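PDB 4LPS: Hydrogenase/urease maturation factor HypB from Helicobacter pylori, which is a metal-binding GTPase that helps insert nickel into [NiFe] hydrogenases and is also required for the maturation of urease. Local coordinates for residues A[59-62]-A[63-67]; A[162-165]-A[166-170]; A[194-197]-A[198-202]; A[215-218]-A[219-222]. All coordinates share one frame; numbering follows the deposited sequence.

Interaction 1 (A[59-62]-A[63-67]); sequences KTTM and LENLA. With MG (magnesium ion), chain C; GDP (guanosine-5'-diphosphate), chain D; PO4 (phosphate ion), chain E.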
loop_
_atom_site.group_PDB
_atom_site.type_symbol
_atom_site.label_atom_id
_atom_site.label_comp_id
_atom_site.label_asym_id
_atom_site.label_seq_id
_atom_site.Cartn_x
_atom_site.Cartn_y
_atom_site.Cartn_z
ATOM N N LYS A 59 0.466 -8.347 -1.027
ATOM C CA LYS A 59 1.189 -7.147 -0.596
ATOM C C LYS A 59 2.660 -7.391 -0.242
ATOM O O LYS A 59 3.549 -6.715 -0.764
ATOM C CB LYS A 59 0.485 -6.503 0.604
ATOM C CG LYS A 59 -0.929 -6.028 0.319
ATOM C CD LYS A 59 -1.504 -5.259 1.503
ATOM C CE LYS A 59 -1.720 -6.157 2.714
ATOM N NZ LYS A 59 -2.466 -7.404 2.376
ATOM N N THR A 60 2.912 -8.330 0.664
ATOM C CA THR A 60 4.276 -8.596 1.114
ATOM C C THR A 60 5.155 -9.102 -0.030
ATOM O O THR A 60 6.312 -8.694 -0.157
ATOM C CB THR A 60 4.304 -9.613 2.269
ATOM O OG1 THR A 60 3.564 -9.093 3.381
ATOM C CG2 THR A 60 5.738 -9.893 2.708
ATOM N N THR A 61 4.601 -9.979 -0.865
ATOM C CA THR A 61 5.333 -10.510 -2.013
ATOM C C THR A 61 5.729 -9.384 -2.957
ATOM O O THR A 61 6.850 -9.355 -3.471
ATOM C CB THR A 61 4.505 -11.555 -2.788
ATOM O OG1 THR A 61 4.223 -12.676 -1.939
ATOM C CG2 THR A 61 5.261 -12.035 -4.021
ATOM N N MET A 62 4.804 -8.457 -3.176
ATOM C CA MET A 62 5.066 -7.305 -4.031
ATOM C C MET A 62 6.228 -6.469 -3.505
ATOM O O MET A 62 7.109 -6.068 -4.269
ATOM C CB MET A 62 3.819 -6.434 -4.150
ATOM C CG MET A 62 3.981 -5.276 -5.112
ATOM S SD MET A 62 2.570 -4.163 -5.029
ATOM C CE MET A 62 2.800 -3.507 -3.378
ATOM N N LEU A 63 6.222 -6.202 -2.202
ATOM C CA LEU A 63 7.288 -5.428 -1.577
ATOM C C LEU A 63 8.621 -6.166 -1.652
ATOM O O LEU A 63 9.664 -5.545 -1.863
ATOM C CB LEU A 63 6.938 -5.099 -0.121
ATOM C CG LEU A 63 5.712 -4.206 0.101
ATOM C CD1 LEU A 63 5.482 -3.958 1.577
ATOM C CD2 LEU A 63 5.882 -2.883 -0.627
ATOM N N GLU A 64 8.588 -7.485 -1.466
ATOM C CA GLU A 64 9.785 -8.310 -1.626
ATOM C C GLU A 64 10.375 -8.148 -3.024
ATOM O O GLU A 64 11.590 -8.045 -3.189
ATOM C CB GLU A 64 9.472 -9.787 -1.362
ATOM C CG GLU A 64 9.254 -10.152 0.102
ATOM C CD GLU A 64 8.789 -11.588 0.278
ATOM O OE1 GLU A 64 7.905 -12.027 -0.490
ATOM O OE2 GLU A 64 9.311 -12.281 1.176
ATOM N N ASN A 65 9.501 -8.122 -4.026
ATOM C CA ASN A 65 9.923 -7.957 -5.413
ATOM C C ASN A 65 10.398 -6.537 -5.725
ATOM O O ASN A 65 11.291 -6.341 -6.549
ATOM C CB ASN A 65 8.784 -8.350 -6.356
ATOM C CG ASN A 65 8.557 -9.850 -6.403
ATOM O OD1 ASN A 65 9.489 -10.633 -6.228
ATOM N ND2 ASN A 65 7.309 -10.257 -6.620
ATOM N N LEU A 66 9.796 -5.546 -5.071
ATOM C CA LEU A 66 10.197 -4.152 -5.261
ATOM C C LEU A 66 11.604 -3.896 -4.718
ATOM O O LEU A 66 12.323 -3.028 -5.212
ATOM C CB LEU A 66 9.195 -3.206 -4.595
ATOM C CG LEU A 66 7.888 -2.924 -5.344
ATOM C CD1 LEU A 66 6.948 -2.089 -4.482
ATOM C CD2 LEU A 66 8.167 -2.226 -6.664
ATOM N N ALA A 67 11.986 -4.649 -3.694
ATOM C CA ALA A 67 13.315 -4.533 -3.102
ATOM C C ALA A 67 14.438 -4.869 -4.082
ATOM O O ALA A 67 15.603 -4.555 -3.828
ATOM C CB ALA A 67 13.414 -5.425 -1.882
HETATM MG MG MG C . 1.418 -9.512 4.187
HETATM P PB GDP D . -0.342 -10.562 1.564
HETATM O O1B GDP D . -0.921 -11.392 2.682
HETATM O O2B GDP D . 0.886 -9.825 2.035
HETATM O O3B GDP D . -1.347 -9.540 1.093
HETATM O O3A GDP D . 0.020 -11.515 0.325
HETATM P PA GDP D . 1.259 -12.545 0.332
HETATM O O1A GDP D . 2.505 -11.859 -0.165
HETATM O O2A GDP D . 1.478 -13.161 1.690
HETATM O "O5'" GDP D . 0.794 -13.627 -0.751
HETATM C "C5'" GDP D . -0.120 -14.663 -0.397
HETATM C "C4'" GDP D . 0.054 -15.815 -1.374
HETATM O "O4'" GDP D . -0.119 -15.342 -2.711
HETATM C "C3'" GDP D . 1.459 -16.382 -1.295
HETATM O "O3'" GDP D . 1.363 -17.806 -1.405
HETATM C "C2'" GDP D . 2.171 -15.850 -2.517
HETATM O "O2'" GDP D . 3.124 -16.798 -2.996
HETATM C "C1'" GDP D . 1.025 -15.692 -3.497
HETATM N N9 GDP D . 1.262 -14.633 -4.503
HETATM C C8 GDP D . 1.660 -13.362 -4.297
HETATM N N7 GDP D . 1.736 -12.692 -5.474
HETATM C C5 GDP D . 1.366 -13.540 -6.456
HETATM C C6 GDP D . 1.214 -13.491 -7.929
HETATM O O6 GDP D . 1.463 -12.447 -8.566
HETATM N N1 GDP D . 0.801 -14.597 -8.561
HETATM C C2 GDP D . 0.526 -15.737 -7.899
HETATM N N2 GDP D . 0.114 -16.823 -8.594
HETATM N N3 GDP D . 0.642 -15.854 -6.554
HETATM C C4 GDP D . 1.049 -14.810 -5.802
HETATM P P PO4 E . -2.003 -9.557 5.310
HETATM O O1 PO4 E . -2.017 -8.393 6.269
HETATM O O2 PO4 E . -0.577 -9.851 4.923
HETATM O O3 PO4 E . -2.604 -10.767 5.980
HETATM O O4 PO4 E . -2.804 -9.205 4.085
HETATM O O HOH W 1 1.494 -11.774 4.161
#
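T60 and E64 meet one turn apart on helix 59-66, where E64 N donates to T60 O at 2.9 Å and the CG of E64 lies 3.3 Å from the same carbonyl oxygen. The helix rises directly from the P-loop, so its first turn is at once backbone scaffold and phosphate site. K59, the P-loop lysine, illustrates this from root to tip. Its CB and CG both run past the beta-phosphate, the CG 3.6 Å from O3B of GDP. After an extended chi2 the chain bends at chi3 (-67°) and again at chi4, which turns CE and NZ back over the phosphates. There NZ gives hydrogen bonds to GDP O3B (2.7 Å) and to O4 of a phosphate ion, probably from the crystallisation liquor, with S53 as a further partner. The backbone N of K59 reaches O3B as well, so main chain and side chain hold one oxygen together. T60 divides its roles: its N donates to GDP O2B along a nearly straight 170° bond, while OG1 ligates magnesium at 2.3 Å, beside GDP O2B, the phosphate ion and a water, and D86 and E135 complete the site. T61 OG1 turns to the alpha-phosphate and donates to GDP O1A at 2.6 Å. Farther along, M62 CG and L66 CD1 keep a looser apolar touch of 4.4 Å, and the carboxylate of E64 pairs with R89. Amides, lysine and metal thus share the phosphate oxygens between them, which would spread and offset much of the negative charge of the diphosphate.

Interaction 2 (A[162-165]-A[166-170]); sequences GDDK and VLKYP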
loop_
_atom_site.group_PDB
_atom_site.type_symbol
_atom_site.label_atom_id
_atom_site.label_comp_id
_atom_site.label_asym_id
_atom_site.label_seq_id
_atom_site.Cartn_x
_atom_site.Cartn_y
_atom_site.Cartn_z
ATOM N N GLY A 162 -12.064 -12.489 -7.079
ATOM C CA GLY A 162 -13.241 -12.279 -7.908
ATOM C C GLY A 162 -13.274 -10.890 -8.517
ATOM O O GLY A 162 -12.891 -9.912 -7.870
ATOM N N ASP A 163 -13.742 -10.801 -9.759
ATOM C CA ASP A 163 -13.740 -9.546 -10.501
ATOM C C ASP A 163 -14.918 -8.643 -10.132
ATOM O O ASP A 163 -15.119 -7.591 -10.741
ATOM C CB ASP A 163 -13.720 -9.829 -12.013
ATOM C CG ASP A 163 -14.899 -10.678 -12.480
ATOM O OD1 ASP A 163 -15.958 -10.688 -11.817
ATOM O OD2 ASP A 163 -14.763 -11.349 -13.526
ATOM N N ASP A 164 -15.691 -9.069 -9.136
ATOM C CA ASP A 164 -16.890 -8.350 -8.718
ATOM C C ASP A 164 -16.688 -7.532 -7.445
ATOM O O ASP A 164 -17.629 -6.917 -6.940
ATOM C CB ASP A 164 -18.036 -9.341 -8.507
ATOM C CG ASP A 164 -17.786 -10.281 -7.341
ATOM O OD1 ASP A 164 -16.621 -10.672 -7.120
ATOM O OD2 ASP A 164 -18.754 -10.630 -6.637
ATOM N N LYS A 165 -15.465 -7.506 -6.931
ATOM C CA LYS A 165 -15.248 -7.013 -5.576
ATOM C C LYS A 165 -15.279 -5.492 -5.469
ATOM O O LYS A 165 -15.494 -4.952 -4.380
ATOM C CB LYS A 165 -13.925 -7.550 -5.033
ATOM C CG LYS A 165 -13.958 -9.047 -4.747
ATOM C CD LYS A 165 -14.906 -9.344 -3.594
ATOM C CE LYS A 165 -14.997 -10.833 -3.318
ATOM N NZ LYS A 165 -15.759 -11.553 -4.381
ATOM N N VAL A 166 -15.062 -4.803 -6.587
ATOM C CA VAL A 166 -14.946 -3.348 -6.557
ATOM C C VAL A 166 -16.243 -2.720 -6.049
ATOM O O VAL A 166 -16.226 -1.893 -5.137
ATOM C CB VAL A 166 -14.602 -2.765 -7.944
ATOM C CG1 VAL A 166 -14.706 -1.246 -7.931
ATOM C CG2 VAL A 166 -13.205 -3.184 -8.365
ATOM N N LEU A 167 -17.365 -3.115 -6.641
ATOM C CA LEU A 167 -18.662 -2.592 -6.224
ATOM C C LEU A 167 -19.125 -3.138 -4.870
ATOM O O LEU A 167 -20.008 -2.556 -4.236
ATOM C CB LEU A 167 -19.721 -2.884 -7.291
ATOM C CG LEU A 167 -19.605 -2.066 -8.580
ATOM C CD1 LEU A 167 -20.922 -2.046 -9.348
ATOM C CD2 LEU A 167 -19.141 -0.653 -8.281
ATOM N N LYS A 168 -18.545 -4.254 -4.435
ATOM C CA LYS A 168 -18.880 -4.819 -3.130
ATOM C C LYS A 168 -18.194 -4.070 -1.999
ATOM O O LYS A 168 -18.691 -4.044 -0.872
ATOM C CB LYS A 168 -18.510 -6.300 -3.071
ATOM C CG LYS A 168 -19.530 -7.217 -3.729
ATOM C CD LYS A 168 -19.115 -8.672 -3.591
ATOM C CE LYS A 168 -20.223 -9.601 -4.054
ATOM N NZ LYS A 168 -19.779 -11.023 -4.055
ATOM N N TYR A 169 -17.051 -3.462 -2.300
ATOM C CA TYR A 169 -16.342 -2.675 -1.302
ATOM C C TYR A 169 -16.020 -1.287 -1.857
ATOM O O TYR A 169 -14.851 -0.906 -1.952
ATOM C CB TYR A 169 -15.071 -3.406 -0.856
ATOM C CG TYR A 169 -15.365 -4.768 -0.267
ATOM C CD1 TYR A 169 -15.521 -5.883 -1.085
ATOM C CD2 TYR A 169 -15.543 -4.931 1.100
ATOM C CE1 TYR A 169 -15.806 -7.125 -0.556
ATOM C CE2 TYR A 169 -15.831 -6.171 1.638
ATOM C CZ TYR A 169 -15.962 -7.262 0.806
ATOM O OH TYR A 169 -16.252 -8.496 1.342
ATOM N N PRO A 170 -17.068 -0.523 -2.224
ATOM C CA PRO A 170 -16.889 0.747 -2.933
ATOM C C PRO A 170 -16.095 1.793 -2.153
ATOM O O PRO A 170 -15.360 2.557 -2.780
ATOM C CB PRO A 170 -18.330 1.222 -3.168
ATOM C CG PRO A 170 -19.123 0.573 -2.095
ATOM C CD PRO A 170 -18.486 -0.768 -1.901
HETATM O O HOH W 2 -15.385 -5.434 -9.545
#
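D164 and K168 meet through a salt bridge in which K168 NZ donates to OD2 at 2.8 Å. Beside them the other oxygen of the same carboxylate, D164 OD1, takes K165 NZ at 3.0 Å. Both ammonium groups come on the syn side of their oxygen, each a little more than 20° out of the carboxylate plane, so one aspartate holds two lysines whose nitrogens are 4.1 Å apart. The chains get there differently. K168 is extended beyond CG and passes across the aspartate at a slant, with its CE 3.1 Å from D164 OD2; K165 is bent at chi2 (-67°) and chi4, and its NZ also donates to the carbonyl of E161. Alongside K165, pointing the same way, stands Y169, with CE1 3.9 Å from the lysine CD. The edge of that ring has K165 O near its plane.

All this happens where the loop leaving strand 152-158 of the P-loop NTPase sheet winds into the short, weakly bonded helix 165-168. A type I turn from G162 to K165 makes the entry, and K165 O then receives Y169 N at 3.0 Å and, more weakly, K168 N. K165 also belongs with P160, E161 and F190 to a second group of residues found next to GDP, although the nucleotide in this chain's own pocket lies about 14 Å from its side chain. Further out, a water spans from D163 O to V166 N, to which it is 3.0 Å, while D163 OD2 forms a salt bridge with R193. V166 packs on L157 and on L204 of helix 194-204.

Interaction 3 (A[194-197]-A[198-202]); sequences VSQV and KEDMQ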
loop_
_atom_site.group_PDB
_atom_site.type_symbol
_atom_site.label_atom_id
_atom_site.label_comp_id
_atom_site.label_asym_id
_atom_site.label_seq_id
_atom_site.Cartn_x
_atom_site.Cartn_y
_atom_site.Cartn_z
ATOM N N VAL A 194 -11.096 -8.657 -16.319
ATOM C CA VAL A 194 -10.465 -7.350 -16.141
ATOM C C VAL A 194 -11.419 -6.225 -16.542
ATOM O O VAL A 194 -11.421 -5.153 -15.936
ATOM C CB VAL A 194 -9.154 -7.258 -16.955
ATOM C CG1 VAL A 194 -8.580 -5.847 -16.927
ATOM C CG2 VAL A 194 -8.133 -8.239 -16.408
ATOM N N SER A 195 -12.234 -6.484 -17.562
ATOM C CA SER A 195 -13.225 -5.522 -18.026
ATOM C C SER A 195 -14.209 -5.134 -16.923
ATOM O O SER A 195 -14.628 -3.983 -16.840
ATOM C CB SER A 195 -13.990 -6.083 -19.228
ATOM O OG SER A 195 -14.656 -7.290 -18.901
ATOM N N GLN A 196 -14.572 -6.094 -16.078
ATOM C CA GLN A 196 -15.510 -5.834 -14.990
ATOM C C GLN A 196 -14.918 -4.853 -13.979
ATOM O O GLN A 196 -15.577 -3.901 -13.554
ATOM C CB GLN A 196 -15.890 -7.139 -14.293
ATOM C CG GLN A 196 -17.053 -7.022 -13.314
ATOM C CD GLN A 196 -18.346 -6.595 -13.982
ATOM O OE1 GLN A 196 -18.825 -7.253 -14.905
ATOM N NE2 GLN A 196 -18.922 -5.494 -13.512
ATOM N N VAL A 197 -13.672 -5.104 -13.591
ATOM C CA VAL A 197 -12.966 -4.227 -12.668
ATOM C C VAL A 197 -12.801 -2.838 -13.273
ATOM O O VAL A 197 -12.991 -1.825 -12.597
ATOM C CB VAL A 197 -11.586 -4.796 -12.301
ATOM C CG1 VAL A 197 -10.842 -3.835 -11.390
ATOM C CG2 VAL A 197 -11.741 -6.149 -11.630
ATOM N N LYS A 198 -12.442 -2.804 -14.551
ATOM C CA LYS A 198 -12.239 -1.542 -15.251
ATOM C C LYS A 198 -13.525 -0.725 -15.273
ATOM O O LYS A 198 -13.509 0.476 -15.008
ATOM C CB LYS A 198 -11.747 -1.794 -16.678
ATOM C CG LYS A 198 -11.526 -0.530 -17.499
ATOM C CD LYS A 198 -10.274 0.202 -17.026
ATOM C CE LYS A 198 -10.137 1.575 -17.670
ATOM N NZ LYS A 198 -9.043 2.361 -17.028
ATOM N N GLU A 199 -14.639 -1.388 -15.567
ATOM C CA GLU A 199 -15.922 -0.713 -15.705
ATOM C C GLU A 199 -16.461 -0.262 -14.354
ATOM O O GLU A 199 -17.073 0.804 -14.247
ATOM C CB GLU A 199 -16.931 -1.628 -16.398
ATOM C CG GLU A 199 -16.658 -1.834 -17.881
ATOM C CD GLU A 199 -17.347 -3.065 -18.435
ATOM O OE1 GLU A 199 -16.989 -3.497 -19.552
ATOM O OE2 GLU A 199 -18.249 -3.599 -17.753
ATOM N N ASP A 200 -16.254 -1.087 -13.333
ATOM C CA ASP A 200 -16.651 -0.741 -11.973
ATOM C C ASP A 200 -15.863 0.457 -11.458
ATOM O O ASP A 200 -16.421 1.359 -10.830
ATOM C CB ASP A 200 -16.466 -1.935 -11.040
ATOM C CG ASP A 200 -17.548 -2.977 -11.212
ATOM O OD1 ASP A 200 -18.503 -2.726 -11.979
ATOM O OD2 ASP A 200 -17.448 -4.045 -10.570
ATOM N N MET A 201 -14.560 0.456 -11.716
ATOM C CA MET A 201 -13.716 1.582 -11.331
ATOM C C MET A 201 -14.074 2.824 -12.133
ATOM O O MET A 201 -13.919 3.947 -11.649
ATOM C CB MET A 201 -12.232 1.255 -11.509
ATOM C CG MET A 201 -11.648 0.362 -10.429
ATOM S SD MET A 201 -11.837 1.084 -8.785
ATOM C CE MET A 201 -10.915 2.610 -8.960
ATOM N N GLN A 202 -14.534 2.622 -13.363
ATOM C CA GLN A 202 -14.971 3.735 -14.200
ATOM C C GLN A 202 -16.121 4.499 -13.547
ATOM O O GLN A 202 -16.182 5.725 -13.615
ATOM C CB GLN A 202 -15.402 3.229 -15.579
ATOM C CG GLN A 202 -14.251 3.009 -16.548
ATOM C CD GLN A 202 -13.546 4.291 -16.935
ATOM O OE1 GLN A 202 -12.324 4.317 -17.082
ATOM N NE2 GLN A 202 -14.313 5.362 -17.112
#
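Q196 O takes the backbone N of D200 at 2.9 Å, one turn on, and the two side chains repeat the link outside the helix. The bond belongs to helix 194-204, the connection of a beta-alpha-beta unit between the parallel strands 178-182 and 210-212. Q196 sets out with CG anti to the backbone N (chi1 -169°) and bends at chi2, which carries its amide one turn forward along the helix to D200. There NE2 donates to D200 OD1 at 3.2 Å, a bond that is only moderately straight at 136°. The oxygen lies close to the amide plane, yet the nitrogen stands above the carboxylate plane, the two flat groups being turned 57° from each other.

On the side facing the sheet the contact turns apolar: V197 and M201, joined by the bond from M201 N to V197 O, pack on strand 178-182, on I181 and V179 respectively, and both touch V166 of helix 165-168. E199 lies at the exposed side, its extended chain running close past the carbonyl of S195, whose O sits 3.1 Å from E199 CG. The V197 and M201 side chains graze each other, CG1 to CG at 4.4 Å.

Interaction 4 (A[215-218]-A[219-222]); sequences SKDP and KSLE. With GDP (guanosine-5'-diphosphate), chain D.
Helix 218-234 begins with an N-cap, and D217 fills that position. Its CG, anti to the backbone N (chi1 170°), brings the carboxylate over the first turn, where OD1 accepts a weak capping bond from S220 N at 3.0 Å. OD2 lies against the same residue, 3.2 Å from S220 CB. The serine answers with its side chain: OG donates to D217 O at 2.7 Å, in the plane of that carbonyl, and with chi1 at 76° the hydroxyl is tucked back between its own N and carbonyl carbon, facing the residues before the helix. S220 OG is also hydrogen-bonded to S214 N, so one hydroxyl ties the cap to the preceding loop. D217 O is shared further, with weak bonds from the amides of S220 and L221. P218 opens the helix proper, and its O receives E222 N at 2.9 Å, the first full-strength turn bond. K219 turns outward to pair with D223, whereas L221 reaches inward to helix 59-66, where it meets N65; its CD2 lies 4.3 Å from S215 CA.

At the other end of the same loop S215 N donates to O6 of the GDP base at 2.7 Å, with the N-H almost in line at 173°. The base lies near the serine side chain too, OG being 3.1 Å from GDP C6. A backbone N-H aimed at O6 suits guanine, whose O6 accepts, and would not suit the amino group that adenine carries there; this loop therefore probably contributes to base selection, as the corresponding loop does in other GTPases.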
loop_
_atom_site.group_PDB
_atom_site.type_symbol
_atom_site.label_atom_id
_atom_site.label_comp_id
_atom_site.label_asym_id
_atom_site.label_seq_id
_atom_site.Cartn_x
_atom_site.Cartn_y
_atom_site.Cartn_z
ATOM N N SER A 215 3.741 -11.492 -9.720
ATOM C CA SER A 215 5.069 -11.766 -9.187
ATOM C C SER A 215 5.931 -12.509 -10.205
ATOM O O SER A 215 7.156 -12.548 -10.089
ATOM C CB SER A 215 4.966 -12.570 -7.891
ATOM O OG SER A 215 4.309 -13.803 -8.114
ATOM N N LYS A 216 5.275 -13.099 -11.200
ATOM C CA LYS A 216 5.956 -13.843 -12.251
ATOM C C LYS A 216 6.279 -12.943 -13.438
ATOM O O LYS A 216 6.839 -13.396 -14.436
ATOM C CB LYS A 216 5.098 -15.024 -12.698
ATOM C CG LYS A 216 4.778 -16.005 -11.579
ATOM C CD LYS A 216 3.857 -17.118 -12.056
ATOM C CE LYS A 216 3.737 -18.217 -11.010
ATOM N NZ LYS A 216 2.451 -18.966 -11.132
ATOM N N ASP A 217 5.905 -11.671 -13.329
ATOM C CA ASP A 217 6.102 -10.711 -14.411
ATOM C C ASP A 217 6.899 -9.514 -13.892
ATOM O O ASP A 217 6.325 -8.532 -13.419
ATOM C CB ASP A 217 4.743 -10.284 -14.987
ATOM C CG ASP A 217 4.836 -9.113 -15.961
ATOM O OD1 ASP A 217 5.952 -8.689 -16.330
ATOM O OD2 ASP A 217 3.769 -8.623 -16.387
ATOM N N PRO A 218 8.235 -9.604 -13.977
ATOM C CA PRO A 218 9.159 -8.536 -13.576
ATOM C C PRO A 218 8.861 -7.205 -14.258
ATOM O O PRO A 218 9.065 -6.147 -13.662
ATOM C CB PRO A 218 10.523 -9.070 -14.020
ATOM C CG PRO A 218 10.375 -10.547 -13.971
ATOM C CD PRO A 218 8.956 -10.822 -14.392
ATOM N N LYS A 219 8.381 -7.268 -15.495
ATOM C CA LYS A 219 8.081 -6.070 -16.267
ATOM C C LYS A 219 6.929 -5.278 -15.649
ATOM O O LYS A 219 6.937 -4.047 -15.663
ATOM C CB LYS A 219 7.753 -6.452 -17.713
ATOM C CG LYS A 219 7.453 -5.281 -18.636
ATOM C CD LYS A 219 8.517 -4.197 -18.539
ATOM C CE LYS A 219 8.271 -3.090 -19.555
ATOM N NZ LYS A 219 6.819 -2.800 -19.722
ATOM N N SER A 220 5.940 -5.987 -15.106
ATOM C CA SER A 220 4.821 -5.344 -14.422
ATOM C C SER A 220 5.287 -4.667 -13.137
ATOM O O SER A 220 4.801 -3.596 -12.775
ATOM C CB SER A 220 3.714 -6.358 -14.116
ATOM O OG SER A 220 4.053 -7.185 -13.017
ATOM N N LEU A 221 6.231 -5.303 -12.453
ATOM C CA LEU A 221 6.800 -4.746 -11.232
ATOM C C LEU A 221 7.573 -3.485 -11.575
ATOM O O LEU A 221 7.484 -2.474 -10.879
ATOM C CB LEU A 221 7.726 -5.755 -10.548
ATOM C CG LEU A 221 7.185 -6.636 -9.420
ATOM C CD1 LEU A 221 6.604 -5.789 -8.295
ATOM C CD2 LEU A 221 6.158 -7.628 -9.942
ATOM N N GLU A 222 8.346 -3.572 -12.651
ATOM C CA GLU A 222 9.164 -2.465 -13.123
ATOM C C GLU A 222 8.310 -1.269 -13.535
ATOM O O GLU A 222 8.667 -0.122 -13.265
ATOM C CB GLU A 222 10.035 -2.930 -14.292
ATOM C CG GLU A 222 10.954 -1.868 -14.868
ATOM C CD GLU A 222 11.978 -2.451 -15.820
ATOM O OE1 GLU A 222 13.185 -2.181 -15.638
ATOM O OE2 GLU A 222 11.576 -3.176 -16.756
HETATM P PB GDP D . -0.342 -10.562 1.564
HETATM O O1B GDP D . -0.921 -11.392 2.682
HETATM O O2B GDP D . 0.886 -9.825 2.035
HETATM O O3B GDP D . -1.347 -9.540 1.093
HETATM O O3A GDP D . 0.020 -11.515 0.325
HETATM P PA GDP D . 1.259 -12.545 0.332
HETATM O O1A GDP D . 2.505 -11.859 -0.165
HETATM O O2A GDP D . 1.478 -13.161 1.690
HETATM O "O5'" GDP D . 0.794 -13.627 -0.751
HETATM C "C5'" GDP D . -0.120 -14.663 -0.397
HETATM C "C4'" GDP D . 0.054 -15.815 -1.374
HETATM O "O4'" GDP D . -0.119 -15.342 -2.711
HETATM C "C3'" GDP D . 1.459 -16.382 -1.295
HETATM O "O3'" GDP D . 1.363 -17.806 -1.405
HETATM C "C2'" GDP D . 2.171 -15.850 -2.517
HETATM O "O2'" GDP D . 3.124 -16.798 -2.996
HETATM C "C1'" GDP D . 1.025 -15.692 -3.497
HETATM N N9 GDP D . 1.262 -14.633 -4.503
HETATM C C8 GDP D . 1.660 -13.362 -4.297
HETATM N N7 GDP D . 1.736 -12.692 -5.474
HETATM C C5 GDP D . 1.366 -13.540 -6.456
HETATM C C6 GDP D . 1.214 -13.491 -7.929
HETATM O O6 GDP D . 1.463 -12.447 -8.566
HETATM N N1 GDP D . 0.801 -14.597 -8.561
HETATM C C2 GDP D . 0.526 -15.737 -7.899
HETATM N N2 GDP D . 0.114 -16.823 -8.594
HETATM N N3 GDP D . 0.642 -15.854 -6.554
HETATM C C4 GDP D . 1.049 -14.810 -5.802
#

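The four contacts are all local, each at or within a helix, yet their chemistry follows their place around the sheet. Interaction 1 is buried and dominated by phosphate and magnesium, whereas interaction 2 lies at the surface and rests on a salt-bridge network, with interactions 3 and 4, partly buried, between these extremes. Interactions 1 and 4 serve the two ends of one GDP, phosphates and base, and they touch where N65 packs against S215 and L221. Interactions 2 and 3 form a second pair, centres 9 Å apart, in which V166 and L167 pack on D200; nearest atoms of interaction 3 stay about 15 Å from interaction 1. Regular helix bonding runs through interactions 1 and 3, while interactions 2 and 4 show helices starting.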